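Local coordinates for protein dihydropteroate synthase (Burkholderia cenocepacia, PDB 2Y5S) that probably catalyses the condensation of para-aminobenzoate with 6-hydroxymethyl-7,8-dihydropterin diphosphate to give 7,8-dihydropteroate, a precursor of folates, at residues 66-71 with 103-108; 108-113 with 133-138; 123-128 with 146-151. All coordinates share one frame; numbering follows the deposited sequence.

In the fold
From the N terminus, contact 1 comes first: the chain leaves strand 62-66, runs through helix 79-93 and returns along strand 100-103, bringing residues 66-71 against 103-108 beside the bound 7,8-dihydropteroate. Contact 2 opens as contact 1 closes, sharing Ala108, and ties helix 107-115 to helix 132-136 on the outside of the TIM-barrel fold. Contact 3 crosses contact 2, since residues 123-128 lie between the two segments of contact 2, and 133-138 between those of contact 3; none nests within another. Residues 123-128 and 146-151 start at the ends of the neighbouring strands 120-123 and 142-146. Contacts 1 and 3 both touch the ligand, while the Met110 side chain in contact 2 is about 11 Å from it.

Contact 1 of 3, residues 66-71 with 103-108; sequences GGESTR and DTYKPA. With 78H (7,8-dihydropteroate), chain P.
Gly66 closes strand 62-66 against Asp103, the last residue of the neighbouring parallel strand, and its CA lies 4.0 Å from Asp103 O. At Gly67 the link becomes indirect: one water bridges its backbone N to Asp103 O, and a second joins Glu68 N to the same carbonyl oxygen. Glu68 sends an extended side chain across to Tyr105 and Lys106 and splits its carboxylate between them. OE1 forms a salt bridge with Lys106 NZ at 2.5 Å, while OE2 accepts from Tyr105 OH at 2.8 Å, on its syn side and only 16° out of the carboxylate plane. Another water ties OE1 to Thr104 OG1, which also accepts from Lys106 N in an ST turn just ahead of the helix. Thr70 meets Asp103 tip to tip. With its chi1 of 35° placing OG1 between the backbone N and the carbonyl carbon, Thr70 OG1 donates to Asp103 OD2 at 2.5 Å, from above the carboxylate plane; its CG2 touches the ring edge of Tyr105. This bond probably helps to fix the carboxylate that faces the ligand, whose N8-H is shared weakly between Asp103 OD1 and OD2, with N8 3.4 Å from each. Arg71 belongs to the same pocket: its CB is 3.4 Å from N11 of 7,8-dihydropteroate, and its poorly ordered guanidinium turns one face to the ligand's C17. Asn122, Asp193, Lys235 and Ser236 also bond the ligand. Lys106 has a second salt bridge, to Glu82 of helix 79-93, and probably offsets the repulsion between Glu82 and Glu68. The contact thus sits where strands 62-66 and 100-103 end, with helix 79-93 beside Lys106 and the ring of Trp125, from the loop after strand 120-123, edge-to-face with Tyr105.

Contact 2 of 3, residues 108-113 with 133-138; sequences AVMRAA and IDAVRD
Ala135 carries the apolar part of the contact: its methyl sits against the CB of Met110 and the CG of Arg111, neighbours on the facing helix. Ala135 CB is 3.6 Å from Arg111 CG. Its distance to Met110 CB is 4.0 Å. The small side chain lets the backbones come close, the CA atoms of Arg111 and Ala135 being 5.4 Å apart. Met110 reaches further in with an extended chain (chi2 -178°), which lays its SD beside Val136 CG1 at 3.8 Å; the two side chains cross obliquely. The Met110 side chain also packs on Ile121 and Asp123 of strand 120-123, while Val136 packs on Phe127, so this half of the contact continues into the layer between helices and barrel strands.

The exposed edge of the contact is carried by the Arg111 chain. In the conformer given, one of two deposited for Arg111, the chain bends at chi3 (88°) and sets one guanidinium face over Ala135 CA, with NH1 3.9 Å from the carbonyl carbon of Asp134. The carboxylate of Asp134 stays apart, its OD2 5.2 Å from Arg111 NH1, so any attraction is probably a diffuse one between opposite charges. The carbonyl oxygens of Val136 and Arg137 are both bonded by Arg189.

No hydrogen bond or salt bridge joins helix 107-115 to helix 132-136 here. Their cohesion rests on van der Waals packing, the Met110 thioether against Val136 on the buried side, the Arg111 chain and guanidinium on the exposed one, with the Ala135 methyl between them, as between neighbouring outer helices of a TIM barrel.

Contact 3 of 3, residues 123-128 with 146-151; sequences DIWGFR and MHMLGE. With 78H (7,8-dihydropteroate), chain P; EDO (1,2-ethanediol), chain V.
A buried loop-to-loop contact, Met148 over the indole of Trp125 and Arg128 on the carbonyl of Met148, lies at the C-terminal ends of the adjacent parallel strands 120-123 and 142-146. The Met148 methyl lies over the indole face, its CE 3.3 Å from the centroid of the five-membered ring in a CH-pi contact. The sulfur follows over the six-membered ring, SD 4.4 Å from its centroid, a Met-aromatic contact. A bend at chi3 (41°) turns this methyl back to Ile124 too, where CE is 3.2 Å from the carbonyl O, a tight fit.

The strand pairing fades out with a weak bond from Met146 N to Asp123 O. Past it, residues 123-128 fold into a type I turn and an overlapping type I' turn. The carboxylate of Asp123 pins both: OD1 accepts from Trp125 N in an Asx turn, OD2 from Phe127 N. Such loops at the C-terminal ends of the strands form the active-site rim of a TIM barrel, and two residues here line the pterin pocket, Met146 with SD 3.6 Å from the ligand's N3 and Ile124 with CG2 3.8 Å from its N8.

Arg128 sets a guanidinium face against the Trp125 edge. Its NE donates to Trp125 O at 3.1 Å, on the opposite face of that carbonyl from Arg128 N, and its NH2 to Met148 O at 2.9 Å. NH1, weakly bonded to Gly150 O, also donates to O2 of a 1,2-ethanediol, probably from the crystallisation liquor, as does Gly150 N. A water accepts from Arg128 NH2 and donates to Ile124 O and Met146 O.

Contact 1 of 3, residues 66-71 with 103-108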
loop_
_atom_site.group_PDB
_atom_site.type_symbol
_atom_site.label_atom_id
_atom_site.label_comp_id
_atom_site.label_asym_id
_atom_site.label_seq_id
_atom_site.Cartn_x
_atom_site.Cartn_y
_atom_site.Cartn_z
ATOM N N GLY B 66 24.601 5.701 6.454
ATOM C CA GLY B 66 25.536 4.829 5.758
ATOM C C GLY B 66 26.521 5.635 4.946
ATOM O O GLY B 66 26.109 6.441 4.113
ATOM N N GLY B 67 27.817 5.415 5.193
ATOM C CA GLY B 67 28.895 6.081 4.458
ATOM C C GLY B 67 29.385 5.304 3.245
ATOM O O GLY B 67 30.320 5.728 2.568
ATOM N N GLU B 68 28.753 4.163 2.967
ATOM C CA GLU B 68 29.144 3.300 1.850
ATOM C C GLU B 68 27.957 3.039 0.930
ATOM O O GLU B 68 26.833 3.462 1.208
ATOM C CB GLU B 68 29.674 1.970 2.401
ATOM C CG GLU B 68 30.320 1.041 1.361
ATOM C CD GLU B 68 31.170 -0.050 1.978
ATOM O OE1 GLU B 68 31.540 0.072 3.167
ATOM O OE2 GLU B 68 31.468 -1.034 1.269
ATOM N N SER B 69 28.224 2.374 -0.189
ATOM C CA SER B 69 27.188 1.640 -0.896
ATOM C C SER B 69 27.264 0.169 -0.432
ATOM O O SER B 69 28.057 -0.634 -0.944
ATOM C CB SER B 69 27.351 1.790 -2.407
ATOM O OG SER B 69 26.111 1.560 -3.058
ATOM N N THR B 70 26.453 -0.143 0.582
ATOM C CA THR B 70 26.331 -1.484 1.164
ATOM C C THR B 70 25.329 -2.332 0.359
ATOM O O THR B 70 24.439 -2.967 0.930
ATOM C CB THR B 70 25.828 -1.392 2.641
ATOM O OG1 THR B 70 24.913 -0.300 2.744
ATOM C CG2 THR B 70 26.966 -1.179 3.629
ATOM N N ARG B 71 25.463 -2.322 -0.965
ATOM C CA ARG B 71 24.616 -3.125 -1.850
ATOM C C ARG B 71 25.498 -4.035 -2.708
ATOM O O ARG B 71 26.701 -3.783 -2.839
ATOM C CB ARG B 71 23.760 -2.218 -2.747
ATOM C CG ARG B 71 24.550 -1.433 -3.810
ATOM C CD ARG B 71 23.641 -0.571 -4.683
ATOM N NE ARG B 71 22.960 0.470 -3.909
ATOM C CZ ARG B 71 22.128 1.378 -4.425
ATOM N NH1 ARG B 71 21.861 1.396 -5.729
ATOM N NH2 ARG B 71 21.560 2.279 -3.627
ATOM N N ASP B 103 24.598 1.883 9.113
ATOM C CA ASP B 103 24.635 0.873 8.055
ATOM C C ASP B 103 26.093 0.562 7.734
ATOM O O ASP B 103 26.728 1.209 6.877
ATOM C CB ASP B 103 23.880 1.380 6.822
ATOM C CG ASP B 103 23.870 0.377 5.646
ATOM O OD1 ASP B 103 24.131 -0.836 5.815
ATOM O OD2 ASP B 103 23.547 0.831 4.535
ATOM N N THR B 104 26.636 -0.401 8.469
ATOM C CA THR B 104 28.012 -0.822 8.278
ATOM C C THR B 104 28.245 -2.261 8.696
ATOM O O THR B 104 27.608 -2.768 9.618
ATOM C CB THR B 104 29.003 0.038 9.085
ATOM O OG1 THR B 104 30.339 -0.282 8.667
ATOM C CG2 THR B 104 28.829 -0.212 10.587
ATOM N N TYR B 105 29.182 -2.892 7.995
ATOM C CA TYR B 105 29.678 -4.223 8.331
ATOM C C TYR B 105 31.135 -4.196 8.813
ATOM O O TYR B 105 31.694 -5.251 9.132
ATOM C CB TYR B 105 29.560 -5.143 7.117
ATOM C CG TYR B 105 30.291 -4.658 5.883
ATOM C CD1 TYR B 105 31.636 -4.956 5.683
ATOM C CD2 TYR B 105 29.637 -3.909 4.919
ATOM C CE1 TYR B 105 32.305 -4.521 4.559
ATOM C CE2 TYR B 105 30.306 -3.462 3.788
ATOM C CZ TYR B 105 31.638 -3.776 3.622
ATOM O OH TYR B 105 32.313 -3.346 2.512
ATOM N N LYS B 106 31.744 -3.010 8.870
ATOM C CA LYS B 106 33.136 -2.879 9.287
ATOM C C LYS B 106 33.225 -2.716 10.792
ATOM O O LYS B 106 32.737 -1.727 11.332
ATOM C CB LYS B 106 33.790 -1.687 8.592
ATOM C CG LYS B 106 33.847 -1.818 7.089
ATOM C CD LYS B 106 34.880 -0.874 6.501
ATOM C CE LYS B 106 34.912 -0.930 4.974
ATOM N NZ LYS B 106 33.572 -0.688 4.404
ATOM N N PRO B 107 33.839 -3.691 11.492
ATOM C CA PRO B 107 34.014 -3.558 12.937
ATOM C C PRO B 107 34.611 -2.222 13.421
ATOM O O PRO B 107 34.143 -1.689 14.423
ATOM C CB PRO B 107 34.923 -4.734 13.282
ATOM C CG PRO B 107 34.561 -5.780 12.261
ATOM C CD PRO B 107 34.333 -5.001 11.006
ATOM N N ALA B 108 35.589 -1.661 12.717
ATOM C CA ALA B 108 36.166 -0.374 13.134
ATOM C C ALA B 108 35.139 0.764 13.076
ATOM O O ALA B 108 35.186 1.705 13.876
ATOM C CB ALA B 108 37.395 -0.020 12.291
HETATM O O4 78H P . 17.518 -4.379 3.160
HETATM C C4 78H P . 18.366 -3.905 3.919
HETATM C C5 78H P . 19.422 -3.098 3.446
HETATM N N3 78H P . 18.302 -4.190 5.292
HETATM C C9 78H P . 20.360 -2.619 4.390
HETATM N N5 78H P . 19.508 -2.749 2.137
HETATM C C2 78H P . 19.299 -3.691 6.185
HETATM N N8 78H P . 21.418 -1.815 3.988
HETATM N N1 78H P . 20.281 -2.913 5.703
HETATM C C6 78H P . 20.540 -2.010 1.685
HETATM N N2 78H P . 19.262 -3.996 7.492
HETATM C C7 78H P . 21.724 -1.606 2.568
HETATM C C10 78H P . 20.589 -1.568 0.250
HETATM N N11 78H P . 21.163 -2.626 -0.590
HETATM C C15 78H P . 20.522 -2.982 -1.696
HETATM C C16 78H P . 20.264 -4.321 -1.969
HETATM C C17 78H P . 20.090 -1.979 -2.565
HETATM C C18 78H P . 19.587 -4.665 -3.125
HETATM C C19 78H P . 19.411 -2.325 -3.726
HETATM C C20 78H P . 19.165 -3.668 -4.006
HETATM C C21 78H P . 18.386 -4.049 -5.269
HETATM O O22 78H P . 17.954 -5.203 -5.310
HETATM O O23 78H P . 18.113 -3.170 -6.115
HETATM O O HOH W 1 28.562 3.213 6.714
HETATM O O HOH W 2 30.386 -0.509 5.752
HETATM O O HOH W 3 26.650 2.144 4.296
#

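Contact 2 of 3, residues 108-113 with 133-138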
loop_
_atom_site.group_PDB
_atom_site.type_symbol
_atom_site.label_atom_id
_atom_site.label_comp_id
_atom_site.label_asym_id
_atom_site.label_seq_id
_atom_site.Cartn_x
_atom_site.Cartn_y
_atom_site.Cartn_z
ATOM N N ALA B 108 35.589 -1.661 12.717
ATOM C CA ALA B 108 36.166 -0.374 13.134
ATOM C C ALA B 108 35.139 0.764 13.076
ATOM O O ALA B 108 35.186 1.705 13.876
ATOM C CB ALA B 108 37.395 -0.020 12.291
ATOM N N VAL B 109 34.213 0.687 12.133
ATOM C CA VAL B 109 33.186 1.702 12.018
ATOM C C VAL B 109 32.198 1.485 13.160
ATOM O O VAL B 109 31.706 2.439 13.760
ATOM C CB VAL B 109 32.508 1.663 10.637
ATOM C CG1 VAL B 109 31.387 2.685 10.552
ATOM C CG2 VAL B 109 33.548 1.924 9.533
ATOM N N MET B 110 31.908 0.213 13.452
ATOM C CA MET B 110 31.012 -0.129 14.542
ATOM C C MET B 110 31.542 0.431 15.855
ATOM O O MET B 110 30.800 1.095 16.577
ATOM C CB MET B 110 30.839 -1.638 14.663
ATOM C CG MET B 110 30.197 -2.290 13.470
ATOM S SD MET B 110 29.959 -4.048 13.699
ATOM C CE MET B 110 29.414 -4.486 12.027
ATOM N N ARG B 111 32.828 0.190 16.137
ATOM C CA ARG B 111 33.457 0.673 17.367
ATOM C C ARG B 111 33.408 2.199 17.452
ATOM O O ARG B 111 32.962 2.747 18.463
ATOM C CB ARG B 111 34.906 0.167 17.494
ATOM C CG ARG B 111 35.027 -1.369 17.543
ATOM C CD ARG B 111 36.432 -1.865 17.952
ATOM N NE ARG B 111 36.560 -1.988 19.402
ATOM C CZ ARG B 111 36.592 -3.137 20.074
ATOM N NH1 ARG B 111 36.530 -4.302 19.438
ATOM N NH2 ARG B 111 36.705 -3.117 21.396
ATOM N N ALA B 112 33.853 2.877 16.394
ATOM C CA ALA B 112 33.880 4.354 16.383
ATOM C C ALA B 112 32.484 4.966 16.488
ATOM O O ALA B 112 32.295 5.979 17.174
ATOM C CB ALA B 112 34.587 4.888 15.130
ATOM N N ALA B 113 31.523 4.358 15.803
ATOM C CA ALA B 113 30.141 4.856 15.782
ATOM C C ALA B 113 29.446 4.641 17.131
ATOM O O ALA B 113 28.732 5.520 17.623
ATOM C CB ALA B 113 29.352 4.216 14.638
ATOM N N ILE B 133 31.471 -9.019 16.279
ATOM C CA ILE B 133 30.814 -9.362 17.552
ATOM C C ILE B 133 31.483 -8.679 18.771
ATOM O O ILE B 133 30.794 -8.128 19.651
ATOM C CB ILE B 133 30.690 -10.892 17.745
ATOM C CG1 ILE B 133 29.660 -11.448 16.748
ATOM C CG2 ILE B 133 30.243 -11.216 19.167
ATOM C CD1 ILE B 133 29.511 -12.991 16.783
ATOM N N ASP B 134 32.817 -8.695 18.798
ATOM C CA ASP B 134 33.585 -8.020 19.837
ATOM C C ASP B 134 33.315 -6.510 19.893
ATOM O O ASP B 134 33.274 -5.913 20.969
ATOM C CB ASP B 134 35.098 -8.259 19.634
ATOM C CG ASP B 134 35.628 -9.396 20.478
ATOM O OD1 ASP B 134 34.879 -10.367 20.734
ATOM O OD2 ASP B 134 36.800 -9.307 20.908
ATOM N N ALA B 135 33.173 -5.909 18.720
ATOM C CA ALA B 135 32.836 -4.506 18.571
ATOM C C ALA B 135 31.497 -4.123 19.218
ATOM O O ALA B 135 31.369 -3.024 19.750
ATOM C CB ALA B 135 32.807 -4.151 17.110
ATOM N N VAL B 136 30.515 -5.021 19.181
ATOM C CA VAL B 136 29.135 -4.678 19.604
ATOM C C VAL B 136 28.661 -5.343 20.904
ATOM O O VAL B 136 27.592 -5.011 21.407
ATOM C CB VAL B 136 28.100 -5.026 18.513
ATOM C CG1 VAL B 136 28.442 -4.357 17.186
ATOM C CG2 VAL B 136 27.950 -6.527 18.353
ATOM N N ARG B 137 29.439 -6.273 21.450
ATOM C CA ARG B 137 28.943 -7.091 22.557
ATOM C C ARG B 137 28.626 -6.247 23.797
ATOM O O ARG B 137 27.653 -6.513 24.478
ATOM C CB ARG B 137 29.912 -8.226 22.889
ATOM C CG ARG B 137 31.320 -7.783 23.286
ATOM C CD ARG B 137 32.257 -8.971 23.418
ATOM N NE ARG B 137 31.818 -9.854 24.493
ATOM C CZ ARG B 137 32.204 -9.768 25.770
ATOM N NH1 ARG B 137 33.079 -8.840 26.169
ATOM N NH2 ARG B 137 31.716 -10.631 26.664
ATOM N N ASP B 138 29.419 -5.208 24.056
ATOM C CA ASP B 138 29.192 -4.340 25.214
ATOM C C ASP B 138 28.104 -3.295 24.947
ATOM O O ASP B 138 27.920 -2.835 23.819
ATOM C CB ASP B 138 30.488 -3.627 25.619
ATOM C CG ASP B 138 31.487 -4.552 26.299
ATOM O OD1 ASP B 138 31.171 -5.735 26.578
ATOM O OD2 ASP B 138 32.603 -4.080 26.592
#

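Contact 3 of 3, residues 123-128 with 146-151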
loop_
_atom_site.group_PDB
_atom_site.type_symbol
_atom_site.label_atom_id
_atom_site.label_comp_id
_atom_site.label_asym_id
_atom_site.label_seq_id
_atom_site.Cartn_x
_atom_site.Cartn_y
_atom_site.Cartn_z
ATOM N N ASP B 123 23.842 -4.425 10.154
ATOM C CA ASP B 123 24.957 -5.131 9.493
ATOM C C ASP B 123 24.516 -6.139 8.420
ATOM O O ASP B 123 24.002 -7.212 8.719
ATOM C CB ASP B 123 25.824 -5.831 10.534
ATOM C CG ASP B 123 27.077 -6.485 9.936
ATOM O OD1 ASP B 123 27.390 -6.275 8.745
ATOM O OD2 ASP B 123 27.744 -7.232 10.676
ATOM N N ILE B 124 24.760 -5.793 7.172
ATOM C CA ILE B 124 24.452 -6.666 6.057
ATOM C C ILE B 124 25.173 -8.014 6.154
ATOM O O ILE B 124 24.699 -8.986 5.601
ATOM C CB ILE B 124 24.720 -6.004 4.672
ATOM C CG1 ILE B 124 26.171 -5.551 4.527
ATOM C CG2 ILE B 124 23.767 -4.804 4.464
ATOM C CD1 ILE B 124 26.650 -5.479 3.060
ATOM N N TRP B 125 26.303 -8.076 6.860
ATOM C CA TRP B 125 27.019 -9.337 7.024
ATOM C C TRP B 125 26.643 -10.120 8.283
ATOM O O TRP B 125 27.238 -11.161 8.548
ATOM C CB TRP B 125 28.546 -9.121 6.960
ATOM C CG TRP B 125 29.056 -9.075 5.560
ATOM C CD1 TRP B 125 29.496 -7.987 4.900
ATOM C CD2 TRP B 125 29.161 -10.172 4.642
ATOM N NE1 TRP B 125 29.851 -8.313 3.625
ATOM C CE2 TRP B 125 29.663 -9.656 3.440
ATOM C CE3 TRP B 125 28.855 -11.536 4.718
ATOM C CZ2 TRP B 125 29.897 -10.459 2.315
ATOM C CZ3 TRP B 125 29.087 -12.335 3.607
ATOM C CH2 TRP B 125 29.597 -11.791 2.417
ATOM N N GLY B 126 25.668 -9.629 9.051
ATOM C CA GLY B 126 25.114 -10.387 10.171
ATOM C C GLY B 126 26.147 -10.656 11.256
ATOM O O GLY B 126 26.117 -11.691 11.918
ATOM N N PHE B 127 27.067 -9.709 11.403
ATOM C CA PHE B 127 28.130 -9.730 12.405
ATOM C C PHE B 127 29.118 -10.845 12.174
ATOM O O PHE B 127 29.754 -11.342 13.113
ATOM C CB PHE B 127 27.527 -9.689 13.832
ATOM C CG PHE B 127 26.626 -8.508 14.024
ATOM C CD1 PHE B 127 27.159 -7.258 14.265
ATOM C CD2 PHE B 127 25.261 -8.622 13.853
ATOM C CE1 PHE B 127 26.344 -6.155 14.380
ATOM C CE2 PHE B 127 24.439 -7.521 13.956
ATOM C CZ PHE B 127 24.980 -6.281 14.216
ATOM N N ARG B 128 29.292 -11.197 10.899
ATOM C CA ARG B 128 30.212 -12.250 10.527
ATOM C C ARG B 128 31.626 -11.743 10.242
ATOM O O ARG B 128 32.555 -12.540 10.225
ATOM C CB ARG B 128 29.691 -13.040 9.317
ATOM C CG ARG B 128 28.595 -14.031 9.667
ATOM C CD ARG B 128 28.184 -14.832 8.444
ATOM N NE ARG B 128 27.392 -14.041 7.496
ATOM C CZ ARG B 128 27.094 -14.445 6.265
ATOM N NH1 ARG B 128 27.546 -15.621 5.811
ATOM N NH2 ARG B 128 26.342 -13.675 5.482
ATOM N N MET B 146 21.309 -9.046 9.391
ATOM C CA MET B 146 20.656 -9.319 8.117
ATOM C C MET B 146 21.169 -10.613 7.522
ATOM O O MET B 146 22.312 -11.020 7.793
ATOM C CB MET B 146 20.937 -8.181 7.136
ATOM C CG MET B 146 19.988 -8.112 5.946
ATOM S SD MET B 146 20.561 -6.966 4.685
ATOM C CE MET B 146 21.749 -8.025 3.823
ATOM N N HIS B 147 20.336 -11.239 6.691
ATOM C CA HIS B 147 20.751 -12.371 5.874
ATOM C C HIS B 147 21.240 -11.921 4.495
ATOM O O HIS B 147 20.529 -11.236 3.755
ATOM C CB HIS B 147 19.592 -13.366 5.684
ATOM C CG HIS B 147 19.925 -14.501 4.766
ATOM N ND1 HIS B 147 19.812 -14.411 3.391
ATOM C CD2 HIS B 147 20.382 -15.748 5.026
ATOM C CE1 HIS B 147 20.200 -15.548 2.849
ATOM N NE2 HIS B 147 20.537 -16.382 3.817
ATOM N N MET B 148 22.457 -12.333 4.161
ATOM C CA MET B 148 22.990 -12.169 2.827
ATOM C C MET B 148 23.681 -13.471 2.500
ATOM O O MET B 148 24.385 -14.043 3.345
ATOM C CB MET B 148 23.955 -10.974 2.750
ATOM C CG MET B 148 24.774 -10.894 1.461
ATOM S SD MET B 148 25.851 -9.447 1.309
ATOM C CE MET B 148 26.464 -9.375 2.972
ATOM N N LEU B 149 23.466 -13.974 1.292
ATOM C CA LEU B 149 24.171 -15.172 0.862
ATOM C C LEU B 149 25.541 -14.727 0.348
ATOM O O LEU B 149 25.628 -13.907 -0.556
ATOM C CB LEU B 149 23.376 -15.907 -0.227
ATOM C CG LEU B 149 23.459 -17.431 -0.261
ATOM C CD1 LEU B 149 23.017 -18.023 1.081
ATOM C CD2 LEU B 149 22.600 -17.962 -1.388
ATOM N N GLY B 150 26.607 -15.244 0.935
ATOM C CA GLY B 150 27.953 -14.911 0.468
ATOM C C GLY B 150 29.017 -15.342 1.446
ATOM O O GLY B 150 28.707 -15.707 2.572
ATOM N N GLU B 151 30.275 -15.335 1.014
ATOM C CA GLU B 151 31.389 -15.622 1.916
ATOM C C GLU B 151 31.971 -14.282 2.371
ATOM O O GLU B 151 32.422 -13.490 1.539
ATOM C CB GLU B 151 32.448 -16.490 1.233
ATOM C CG GLU B 151 33.329 -17.287 2.203
ATOM C CD GLU B 151 32.530 -18.030 3.274
ATOM O OE1 GLU B 151 31.279 -17.990 3.249
ATOM O OE2 GLU B 151 33.159 -18.650 4.152
HETATM O O4 78H P . 17.518 -4.379 3.160
HETATM C C4 78H P . 18.366 -3.905 3.919
HETATM C C5 78H P . 19.422 -3.098 3.446
HETATM N N3 78H P . 18.302 -4.190 5.292
HETATM C C9 78H P . 20.360 -2.619 4.390
HETATM N N5 78H P . 19.508 -2.749 2.137
HETATM C C2 78H P . 19.299 -3.691 6.185
HETATM N N8 78H P . 21.418 -1.815 3.988
HETATM N N1 78H P . 20.281 -2.913 5.703
HETATM C C6 78H P . 20.540 -2.010 1.685
HETATM N N2 78H P . 19.262 -3.996 7.492
HETATM C C7 78H P . 21.724 -1.606 2.568
HETATM C C10 78H P . 20.589 -1.568 0.250
HETATM N N11 78H P . 21.163 -2.626 -0.590
HETATM C C15 78H P . 20.522 -2.982 -1.696
HETATM C C16 78H P . 20.264 -4.321 -1.969
HETATM C C17 78H P . 20.090 -1.979 -2.565
HETATM C C18 78H P . 19.587 -4.665 -3.125
HETATM C C19 78H P . 19.411 -2.325 -3.726
HETATM C C20 78H P . 19.165 -3.668 -4.006
HETATM C C21 78H P . 18.386 -4.049 -5.269
HETATM O O22 78H P . 17.954 -5.203 -5.310
HETATM O O23 78H P . 18.113 -3.170 -6.115
HETATM C C1 EDO V . 25.209 -18.450 4.778
HETATM O O1 EDO V . 24.301 -19.333 4.115
HETATM C C2 EDO V . 24.963 -17.049 4.243
HETATM O O2 EDO V . 26.126 -16.596 3.553
HETATM O O HOH W 4 24.585 -11.609 6.535
#